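Local coordinates for pectate lyase (Bacillus subtilis, PDB 5AMV), which cleaves polygalacturonate by calcium-dependent elimination, giving oligosaccharides with unsaturated galacturonate residues at their non-reducing ends, at residues Phe285-Asn293 against Trp371-Asp380; Tyr308-Tyr319 against Thr335-Tyr346. One frame throughout, in Å; residues are numbered along the deposited sequence.

Contact 1 (Phe285-Asn293 against Trp371-Asp380); sequences FGQVHVYNN and WTPSLHGSID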
loop_
_atom_site.group_PDB
_atom_site.type_symbol
_atom_site.label_atom_id
_atom_site.label_comp_id
_atom_site.label_asym_id
_atom_site.label_seq_id
_atom_site.Cartn_x
_atom_site.Cartn_y
_atom_site.Cartn_z
ATOM N N PHE A 285 9.415 10.255 -8.823
ATOM C CA PHE A 285 9.215 11.713 -8.594
ATOM C C PHE A 285 9.308 12.247 -7.185
ATOM O O PHE A 285 9.871 13.318 -6.966
ATOM C CB PHE A 285 7.904 12.222 -9.236
ATOM C CG PHE A 285 7.876 12.048 -10.743
ATOM C CD1 PHE A 285 8.687 12.851 -11.562
ATOM C CD2 PHE A 285 7.096 11.051 -11.331
ATOM C CE1 PHE A 285 8.695 12.663 -12.970
ATOM C CE2 PHE A 285 7.095 10.843 -12.744
ATOM C CZ PHE A 285 7.913 11.677 -13.561
ATOM N N GLY A 286 8.753 11.533 -6.209
ATOM C CA GLY A 286 8.546 12.140 -4.927
ATOM C C GLY A 286 9.740 12.301 -4.017
ATOM O O GLY A 286 10.725 11.546 -4.075
ATOM N N GLN A 287 9.620 13.309 -3.161
ATOM C CA GLN A 287 10.544 13.529 -2.049
ATOM C C GLN A 287 10.047 12.683 -0.892
ATOM O O GLN A 287 9.154 13.104 -0.138
ATOM C CB GLN A 287 10.541 15.019 -1.683
ATOM C CG GLN A 287 11.213 15.888 -2.767
ATOM C CD GLN A 287 11.058 17.384 -2.469
ATOM O OE1 GLN A 287 10.742 17.781 -1.340
ATOM N NE2 GLN A 287 11.358 18.229 -3.479
ATOM N N VAL A 288 10.640 11.476 -0.774
ATOM C CA VAL A 288 10.124 10.475 0.165
ATOM C C VAL A 288 11.169 10.265 1.238
ATOM O O VAL A 288 12.294 9.853 0.946
ATOM C CB VAL A 288 9.778 9.180 -0.567
ATOM C CG1 VAL A 288 9.235 8.131 0.432
ATOM C CG2 VAL A 288 8.782 9.453 -1.687
ATOM N N HIS A 289 10.802 10.585 2.481
ATOM C CA HIS A 289 11.714 10.423 3.611
ATOM C C HIS A 289 11.468 9.038 4.212
ATOM O O HIS A 289 10.379 8.775 4.677
ATOM C CB HIS A 289 11.443 11.501 4.672
ATOM C CG HIS A 289 12.463 11.542 5.767
ATOM N ND1 HIS A 289 12.260 12.255 6.923
ATOM C CD2 HIS A 289 13.703 10.992 5.877
ATOM C CE1 HIS A 289 13.324 12.142 7.705
ATOM N NE2 HIS A 289 14.225 11.405 7.083
ATOM N N VAL A 290 12.480 8.188 4.223
ATOM C CA VAL A 290 12.386 6.798 4.649
ATOM C C VAL A 290 13.334 6.605 5.832
ATOM O O VAL A 290 14.556 6.601 5.659
ATOM C CB VAL A 290 12.760 5.903 3.457
ATOM C CG1 VAL A 290 12.823 4.374 3.860
ATOM C CG2 VAL A 290 11.805 6.181 2.264
ATOM N N TYR A 291 12.822 6.524 7.042
ATOM C CA TYR A 291 13.756 6.356 8.173
ATOM C C TYR A 291 13.294 5.387 9.240
ATOM O O TYR A 291 12.090 5.256 9.522
ATOM C CB TYR A 291 14.151 7.722 8.807
ATOM C CG TYR A 291 13.102 8.410 9.676
ATOM C CD1 TYR A 291 13.042 8.168 11.055
ATOM C CD2 TYR A 291 12.212 9.331 9.129
ATOM C CE1 TYR A 291 12.104 8.786 11.881
ATOM C CE2 TYR A 291 11.254 9.996 9.981
ATOM C CZ TYR A 291 11.234 9.715 11.325
ATOM O OH TYR A 291 10.320 10.366 12.148
ATOM N N ASN A 292 14.265 4.737 9.892
ATOM C CA ASN A 292 13.943 3.833 10.998
ATOM C C ASN A 292 12.951 2.713 10.639
ATOM O O ASN A 292 12.138 2.325 11.486
ATOM C CB ASN A 292 13.402 4.594 12.247
ATOM C CG ASN A 292 14.441 5.450 12.956
ATOM O OD1 ASN A 292 14.072 6.287 13.784
ATOM N ND2 ASN A 292 15.743 5.235 12.657
ATOM N N ASN A 293 13.016 2.198 9.409
ATOM C CA ASN A 293 12.185 1.058 9.026
ATOM C C ASN A 293 13.016 -0.203 9.153
ATOM O O ASN A 293 14.254 -0.158 9.076
ATOM C CB ASN A 293 11.637 1.252 7.602
ATOM C CG ASN A 293 10.799 2.500 7.467
ATOM O OD1 ASN A 293 9.670 2.589 7.971
ATOM N ND2 ASN A 293 11.373 3.531 6.849
ATOM N N TRP A 371 17.143 17.610 -2.035
ATOM C CA TRP A 371 16.418 18.137 -0.879
ATOM C C TRP A 371 16.878 17.454 0.411
ATOM O O TRP A 371 17.526 16.409 0.346
ATOM C CB TRP A 371 14.892 17.958 -1.054
ATOM C CG TRP A 371 14.443 16.492 -0.869
ATOM C CD1 TRP A 371 14.778 15.421 -1.649
ATOM C CD2 TRP A 371 13.630 15.986 0.195
ATOM N NE1 TRP A 371 14.223 14.249 -1.128
ATOM C CE2 TRP A 371 13.510 14.577 -0.006
ATOM C CE3 TRP A 371 12.973 16.579 1.275
ATOM C CZ2 TRP A 371 12.754 13.752 0.850
ATOM C CZ3 TRP A 371 12.214 15.745 2.142
ATOM C CH2 TRP A 371 12.116 14.356 1.900
ATOM N N THR A 372 16.559 18.082 1.548
ATOM C CA THR A 372 16.787 17.504 2.877
ATOM C C THR A 372 15.528 17.645 3.722
ATOM O O THR A 372 14.925 18.733 3.821
ATOM C CB THR A 372 17.943 18.170 3.630
ATOM O OG1 THR A 372 17.798 19.586 3.531
ATOM C CG2 THR A 372 19.279 17.750 3.045
ATOM N N PRO A 373 15.070 16.523 4.311
ATOM C CA PRO A 373 13.828 16.599 5.088
ATOM C C PRO A 373 13.965 17.553 6.255
ATOM O O PRO A 373 15.000 17.544 6.923
ATOM C CB PRO A 373 13.658 15.189 5.648
ATOM C CG PRO A 373 14.611 14.308 4.935
ATOM C CD PRO A 373 15.525 15.138 4.077
ATOM N N SER A 374 12.932 18.342 6.531
ATOM C CA SER A 374 12.933 19.124 7.773
ATOM C C SER A 374 11.835 18.704 8.775
ATOM O O SER A 374 12.055 18.770 10.009
ATOM C CB SER A 374 12.858 20.621 7.469
ATOM O OG SER A 374 11.841 20.875 6.507
ATOM N N LEU A 375 10.684 18.260 8.265
ATOM C CA LEU A 375 9.576 17.836 9.127
ATOM C C LEU A 375 9.696 16.385 9.549
ATOM O O LEU A 375 9.283 15.491 8.809
ATOM C CB LEU A 375 8.235 17.964 8.390
ATOM C CG LEU A 375 7.507 19.276 8.474
ATOM C CD1 LEU A 375 6.240 19.182 7.674
ATOM C CD2 LEU A 375 7.247 19.608 9.963
ATOM N N HIS A 376 10.261 16.126 10.710
ATOM C CA HIS A 376 10.340 14.762 11.203
ATOM C C HIS A 376 10.514 14.750 12.699
ATOM O O HIS A 376 11.014 15.719 13.281
ATOM C CB HIS A 376 11.503 13.986 10.533
ATOM C CG HIS A 376 12.856 14.563 10.827
ATOM N ND1 HIS A 376 13.513 14.337 12.020
ATOM C CD2 HIS A 376 13.661 15.366 10.097
ATOM C CE1 HIS A 376 14.668 14.978 12.012
ATOM N NE2 HIS A 376 14.788 15.600 10.851
ATOM N N GLY A 377 10.152 13.624 13.309
ATOM C CA GLY A 377 10.375 13.411 14.729
ATOM C C GLY A 377 11.783 12.888 14.961
ATOM O O GLY A 377 12.641 12.913 14.047
ATOM N N SER A 378 12.014 12.385 16.162
ATOM C CA SER A 378 13.335 11.874 16.538
ATOM C C SER A 378 13.743 10.657 15.715
ATOM O O SER A 378 12.963 9.722 15.538
ATOM C CB SER A 378 13.348 11.528 18.022
ATOM O OG SER A 378 13.324 12.717 18.779
ATOM N N ILE A 379 14.979 10.677 15.219
ATOM C CA ILE A 379 15.521 9.560 14.449
ATOM C C ILE A 379 16.339 8.646 15.365
ATOM O O ILE A 379 17.375 9.064 15.905
ATOM C CB ILE A 379 16.326 10.076 13.229
ATOM C CG1 ILE A 379 15.431 10.970 12.362
ATOM C CG2 ILE A 379 16.922 8.899 12.420
ATOM C CD1 ILE A 379 16.147 11.592 11.193
ATOM N N ASP A 380 15.869 7.416 15.563
ATOM C CA ASP A 380 16.557 6.417 16.383
ATOM C C ASP A 380 17.883 6.091 15.731
ATOM O O ASP A 380 18.027 6.080 14.506
ATOM C CB ASP A 380 15.770 5.101 16.477
ATOM C CG ASP A 380 14.388 5.271 17.094
ATOM O OD1 ASP A 380 14.139 6.279 17.808
ATOM O OD2 ASP A 380 13.538 4.376 16.852
HETATM O O HOH W 1 9.910 13.620 6.871
HETATM O O HOH W 2 8.326 12.014 11.381
HETATM O O HOH W 3 10.445 9.578 14.669
#
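In a packing contact on the outer surface of the beta-helix, Gln287, His289 and Tyr291 of strand 287-296 meet Trp371, Pro373 and Ile379 of an irregular segment, while Asn292 bonds Asp380 and waters bridge. Gln287 lies over the indole of Trp371, its CB 3.6 Å from the centroid of the six-membered ring; the extended side chain carries its amide across the same face, the two planes 21° apart. NE1 of Trp371 bonds Lys317 O. CG of Pro373 sits squarely over one face of the His289 ring, 3.5 Å from its centroid, and CD2 of Tyr291 lies near the rim of the opposite face. The first torsion of His289 (chi1 -171°) swings the ring out against Pro373; ND1 and Leu375 O share a water, and NE2 bonds Gln321 OE1. Ile379 CG1 rests off-centre over the Tyr291 ring, which also stacks with His269, and the phenol OH meets two waters that lead on to Gly377 N and Ser378 O. Asn292 grips the backbone of Asp380 twice: OD1 takes the Asp380 N-H on an in-plane lone pair at 2.8 Å, and ND2 bonds Asp380 O at 3.1 Å as well as Asn322 O. Asp380 OD2 bonds His270. After the left-handed Asn292, Asn293 OD1 bonds Asn271 N and Asn323 OD1 bonds Asn293 N, the asparagine ladder of a parallel beta-helix turn.

Contact 2 (Tyr308-Tyr319 against Thr335-Tyr346); sequences YAWGIGKSSKIY and TISVFSGGTALY. With ADA (alpha-D-galactopyranuronic acid), chain B.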
loop_
_atom_site.group_PDB
_atom_site.type_symbol
_atom_site.label_atom_id
_atom_site.label_comp_id
_atom_site.label_asym_id
_atom_site.label_seq_id
_atom_site.Cartn_x
_atom_site.Cartn_y
_atom_site.Cartn_z
ATOM N N TYR A 308 13.819 -6.818 -3.471
ATOM C CA TYR A 308 14.481 -5.563 -3.122
ATOM C C TYR A 308 13.631 -4.777 -2.143
ATOM O O TYR A 308 12.428 -5.042 -2.046
ATOM C CB TYR A 308 14.809 -4.728 -4.368
ATOM C CG TYR A 308 13.605 -4.092 -5.077
ATOM C CD1 TYR A 308 13.114 -2.851 -4.653
ATOM C CD2 TYR A 308 12.968 -4.733 -6.191
ATOM C CE1 TYR A 308 11.993 -2.254 -5.301
ATOM C CE2 TYR A 308 11.860 -4.140 -6.847
ATOM C CZ TYR A 308 11.425 -2.882 -6.407
ATOM O OH TYR A 308 10.373 -2.238 -7.050
ATOM N N ALA A 309 14.247 -3.816 -1.436
ATOM C CA ALA A 309 13.501 -2.929 -0.555
ATOM C C ALA A 309 13.089 -1.638 -1.269
ATOM O O ALA A 309 11.899 -1.421 -1.549
ATOM C CB ALA A 309 14.334 -2.606 0.714
ATOM N N TRP A 310 14.070 -0.793 -1.614
ATOM C CA TRP A 310 13.766 0.520 -2.223
ATOM C C TRP A 310 13.835 0.478 -3.739
ATOM O O TRP A 310 14.794 -0.034 -4.305
ATOM C CB TRP A 310 14.672 1.647 -1.684
ATOM C CG TRP A 310 14.718 1.669 -0.229
ATOM C CD1 TRP A 310 13.679 1.360 0.646
ATOM C CD2 TRP A 310 15.855 1.992 0.596
ATOM N NE1 TRP A 310 14.126 1.449 1.951
ATOM C CE2 TRP A 310 15.441 1.842 1.954
ATOM C CE3 TRP A 310 17.193 2.369 0.319
ATOM C CZ2 TRP A 310 16.300 2.064 3.036
ATOM C CZ3 TRP A 310 18.055 2.599 1.430
ATOM C CH2 TRP A 310 17.598 2.428 2.757
ATOM N N GLY A 311 12.816 1.013 -4.404
ATOM C CA GLY A 311 12.813 0.982 -5.876
ATOM C C GLY A 311 13.086 2.390 -6.334
ATOM O O GLY A 311 12.281 3.302 -6.095
ATOM N N ILE A 312 14.247 2.578 -6.969
ATOM C CA ILE A 312 14.672 3.915 -7.411
ATOM C C ILE A 312 14.117 4.164 -8.803
ATOM O O ILE A 312 14.743 3.788 -9.812
ATOM C CB ILE A 312 16.229 4.027 -7.407
ATOM C CG1 ILE A 312 16.837 3.448 -6.112
ATOM C CG2 ILE A 312 16.660 5.480 -7.614
ATOM C CD1 ILE A 312 16.208 3.941 -4.791
ATOM N N GLY A 313 12.916 4.739 -8.859
ATOM C CA GLY A 313 12.171 4.972 -10.114
ATOM C C GLY A 313 12.543 6.325 -10.716
ATOM O O GLY A 313 13.276 7.098 -10.089
ATOM N N LYS A 314 11.943 6.629 -11.883
ATOM C CA LYS A 314 12.202 7.909 -12.573
ATOM C C LYS A 314 12.085 9.136 -11.666
ATOM O O LYS A 314 11.043 9.358 -11.025
ATOM C CB LYS A 314 11.255 8.064 -13.734
ATOM C CG LYS A 314 11.404 9.420 -14.450
ATOM C CD LYS A 314 10.466 9.399 -15.631
ATOM C CE LYS A 314 10.630 10.690 -16.451
ATOM N NZ LYS A 314 9.591 10.676 -17.514
ATOM N N SER A 315 13.169 9.915 -11.608
ATOM C CA SER A 315 13.222 11.186 -10.882
ATOM C C SER A 315 12.885 11.030 -9.377
ATOM O O SER A 315 12.515 11.999 -8.701
ATOM C CB SER A 315 12.289 12.193 -11.575
ATOM O OG SER A 315 12.466 13.509 -11.051
ATOM N N SER A 316 12.991 9.810 -8.842
ATOM C CA SER A 316 12.734 9.625 -7.422
ATOM C C SER A 316 13.720 10.370 -6.550
ATOM O O SER A 316 14.892 10.591 -6.938
ATOM C CB SER A 316 12.713 8.135 -7.013
ATOM O OG SER A 316 13.915 7.483 -7.359
ATOM N N LYS A 317 13.262 10.786 -5.379
ATOM C CA LYS A 317 14.115 11.500 -4.467
ATOM C C LYS A 317 14.018 10.922 -3.060
ATOM O O LYS A 317 13.634 11.604 -2.122
ATOM C CB LYS A 317 13.787 12.999 -4.516
ATOM C CG LYS A 317 14.145 13.621 -5.861
ATOM C CD LYS A 317 13.639 15.058 -5.975
ATOM C CE LYS A 317 14.231 15.721 -7.290
ATOM N NZ LYS A 317 13.970 14.962 -8.525
ATOM N N ILE A 318 14.360 9.649 -2.929
ATOM C CA ILE A 318 14.310 9.012 -1.608
ATOM C C ILE A 318 15.483 9.494 -0.756
ATOM O O ILE A 318 16.662 9.490 -1.210
ATOM C CB ILE A 318 14.356 7.464 -1.725
ATOM C CG1 ILE A 318 13.125 6.951 -2.498
ATOM C CG2 ILE A 318 14.521 6.829 -0.335
ATOM C CD1 ILE A 318 13.212 5.485 -2.900
ATOM N N TYR A 319 15.157 9.921 0.458
ATOM C CA TYR A 319 16.123 10.324 1.449
ATOM C C TYR A 319 15.992 9.376 2.641
ATOM O O TYR A 319 15.019 9.430 3.410
ATOM C CB TYR A 319 15.859 11.785 1.834
ATOM C CG TYR A 319 16.967 12.470 2.591
ATOM C CD1 TYR A 319 17.157 12.230 3.949
ATOM C CD2 TYR A 319 17.797 13.375 1.952
ATOM C CE1 TYR A 319 18.200 12.854 4.705
ATOM C CE2 TYR A 319 18.808 14.025 2.667
ATOM C CZ TYR A 319 19.011 13.772 4.039
ATOM O OH TYR A 319 20.012 14.426 4.739
ATOM N N THR A 335 20.032 -4.515 -2.119
ATOM C CA THR A 335 19.037 -3.937 -1.208
ATOM C C THR A 335 18.042 -3.048 -1.960
ATOM O O THR A 335 16.902 -2.799 -1.486
ATOM C CB THR A 335 19.677 -3.093 -0.097
ATOM O OG1 THR A 335 20.443 -2.031 -0.681
ATOM C CG2 THR A 335 20.544 -3.960 0.829
ATOM N N ILE A 336 18.459 -2.522 -3.107
ATOM C CA ILE A 336 17.571 -1.655 -3.918
ATOM C C ILE A 336 17.471 -2.170 -5.349
ATOM O O ILE A 336 18.250 -3.071 -5.771
ATOM C CB ILE A 336 18.031 -0.163 -3.887
ATOM C CG1 ILE A 336 19.255 0.024 -4.824
ATOM C CG2 ILE A 336 18.279 0.259 -2.422
ATOM C CD1 ILE A 336 19.814 1.441 -4.850
ATOM N N SER A 337 16.494 -1.638 -6.093
ATOM C CA SER A 337 16.408 -1.896 -7.525
ATOM C C SER A 337 16.315 -0.528 -8.211
ATOM O O SER A 337 15.518 0.314 -7.820
ATOM C CB SER A 337 15.195 -2.753 -7.878
ATOM O OG SER A 337 15.203 -3.104 -9.274
ATOM N N VAL A 338 17.180 -0.319 -9.206
ATOM C CA VAL A 338 17.262 0.936 -9.977
ATOM C C VAL A 338 16.567 0.784 -11.329
ATOM O O VAL A 338 16.840 -0.153 -12.103
ATOM C CB VAL A 338 18.742 1.368 -10.179
ATOM C CG1 VAL A 338 18.737 2.740 -10.846
ATOM C CG2 VAL A 338 19.489 1.435 -8.816
ATOM N N PHE A 339 15.623 1.680 -11.596
ATOM C CA PHE A 339 14.874 1.671 -12.863
ATOM C C PHE A 339 15.334 2.864 -13.726
ATOM O O PHE A 339 15.986 3.767 -13.222
ATOM C CB PHE A 339 13.375 1.728 -12.558
ATOM C CG PHE A 339 12.906 0.595 -11.686
ATOM C CD1 PHE A 339 12.690 -0.672 -12.242
ATOM C CD2 PHE A 339 12.758 0.763 -10.294
ATOM C CE1 PHE A 339 12.283 -1.775 -11.458
ATOM C CE2 PHE A 339 12.347 -0.331 -9.490
ATOM C CZ PHE A 339 12.106 -1.612 -10.068
ATOM N N SER A 340 15.010 2.830 -15.019
ATOM C CA SER A 340 15.374 3.922 -15.929
ATOM C C SER A 340 14.801 5.244 -15.396
ATOM O O SER A 340 13.643 5.311 -14.942
ATOM C CB SER A 340 14.889 3.624 -17.354
ATOM O OG SER A 340 15.343 4.605 -18.277
ATOM N N GLY A 341 15.637 6.280 -15.415
ATOM C CA GLY A 341 15.261 7.582 -14.881
ATOM C C GLY A 341 15.630 7.665 -13.407
ATOM O O GLY A 341 15.685 8.742 -12.831
ATOM N N GLY A 342 15.895 6.512 -12.791
ATOM C CA GLY A 342 16.355 6.511 -11.397
ATOM C C GLY A 342 17.853 6.764 -11.301
ATOM O O GLY A 342 18.670 5.948 -11.745
ATOM N N THR A 343 18.223 7.913 -10.773
ATOM C CA THR A 343 19.633 8.301 -10.782
ATOM C C THR A 343 20.245 8.647 -9.419
ATOM O O THR A 343 21.460 8.834 -9.310
ATOM C CB THR A 343 19.846 9.504 -11.732
ATOM O OG1 THR A 343 19.250 10.685 -11.163
ATOM C CG2 THR A 343 19.249 9.227 -13.094
ATOM N N ALA A 344 19.422 8.771 -8.374
ATOM C CA ALA A 344 19.887 9.355 -7.138
ATOM C C ALA A 344 19.202 8.689 -5.933
ATOM O O ALA A 344 18.029 8.323 -6.010
ATOM C CB ALA A 344 19.588 10.848 -7.115
ATOM N N LEU A 345 19.963 8.559 -4.856
ATOM C CA LEU A 345 19.453 8.033 -3.586
ATOM C C LEU A 345 20.358 8.579 -2.497
ATOM O O LEU A 345 21.597 8.397 -2.545
ATOM C CB LEU A 345 19.431 6.500 -3.566
ATOM C CG LEU A 345 19.246 5.803 -2.204
ATOM C CD1 LEU A 345 17.790 6.058 -1.657
ATOM C CD2 LEU A 345 19.526 4.328 -2.349
ATOM N N TYR A 346 19.769 9.271 -1.534
ATOM C CA TYR A 346 20.505 9.573 -0.316
ATOM C C TYR A 346 20.238 8.446 0.666
ATOM O O TYR A 346 19.090 8.186 0.975
ATOM C CB TYR A 346 20.039 10.897 0.322
ATOM C CG TYR A 346 20.781 11.273 1.586
ATOM C CD1 TYR A 346 20.476 10.687 2.818
ATOM C CD2 TYR A 346 21.824 12.193 1.546
ATOM C CE1 TYR A 346 21.197 11.004 3.960
ATOM C CE2 TYR A 346 22.526 12.535 2.678
ATOM C CZ TYR A 346 22.220 11.946 3.879
ATOM O OH TYR A 346 22.948 12.267 4.998
HETATM C C1 ADA B . 7.528 -5.645 -11.850
HETATM C C2 ADA B . 6.520 -5.557 -13.009
HETATM C C3 ADA B . 7.148 -4.836 -14.206
HETATM C C4 ADA B . 7.638 -3.451 -13.817
HETATM C C5 ADA B . 8.635 -3.584 -12.671
HETATM C C6 ADA B . 8.903 -2.194 -12.141
HETATM O O2 ADA B . 6.232 -6.898 -13.429
HETATM O O3 ADA B . 6.173 -4.680 -15.246
HETATM O O4 ADA B . 6.503 -2.693 -13.352
HETATM O O5 ADA B . 8.070 -4.353 -11.571
HETATM O O6B ADA B . 8.652 -1.987 -10.922
HETATM O O6A ADA B . 9.335 -1.280 -12.916
HETATM O O HOH W 4 15.460 7.876 -4.965
HETATM O O HOH W 5 16.367 9.202 -9.156
#
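Gly313 O is gripped by two donors of Ser316: its N closes a type II turn at 3.0 Å and its OG adds a bond of 2.8 Å, while Gly342 CA from the neighbouring coil makes only a CA-H...O contact with Gly313 O at 3.4 Å. The segments belong to successive coils of the right-handed parallel beta-helix of polysaccharide lyase family 1. Two short parallel ladders join them, Trp310-Ile312 on Ile336-Val338 and Tyr319 on Tyr346, with the register shifted by one across the turns. The first is tightly bonded, Ile312 N reaching Ser337 O at 2.7 Å; in the turns between, Ser315 N bonds Gly341 O from above the carbonyl plane. Inside the coil, Ile312, Ile318, Ile336 and Leu345 interlock, Leu345 CD1 meeting Ile318 CG2 at 3.6 Å, and Trp310 lays CE3 against Ile336 CG2. On the other face of the first ladder is the substrate cleft. Tyr308 CG stands between the backbone N and carbonyl carbon (chi1 71°), which sets the ring flat over Ser337 CB, 3.5 Å from the ring centroid. The edge of Phe339 turns toward the Tyr308 face in an offset edge-to-face pair, planes at 66°, while Phe339 CE1 touches the carboxylate O6A of the bound galacturonate at 3.3 Å and Arg282 forms a cation-pi contact with the same ring. With an alanine in place of Tyr308, Ser337 CB and the Phe339 edge would probably lose their aromatic backing, leaving Phe339 freer to turn beside the sugar. Across the second ladder Tyr319 and Tyr346 lie side by side in an offset stack, planes 2° apart, with Tyr319 OH over the Tyr346 ring, 3.4 Å from its CZ.

In the fold
The contacts share one beta-helix wall through neighbouring strands 287-296 and 317-326, but contact 2 also spans a second sheet. Contact 2 belongs more to the core, with 12 of 23 touching residues buried; contact 1, with 4 of 12, belongs more to the surface. Contact 2 joins consecutive coils through backbone ladders, packs mainly aliphatic side chains with Trp310 inside, stacks tyrosines outside and reaches the sugar at one edge. Contact 1 drapes a late, strandless segment over the outer surface, so ring faces, waters and side-chain amide bonds replace ladder hydrogen bonds. They meet at a seam: Phe285 N probably bonds Lys314 O at 2.9 Å, and Pro373 CD packs on Tyr319 CD1 at 3.3 Å.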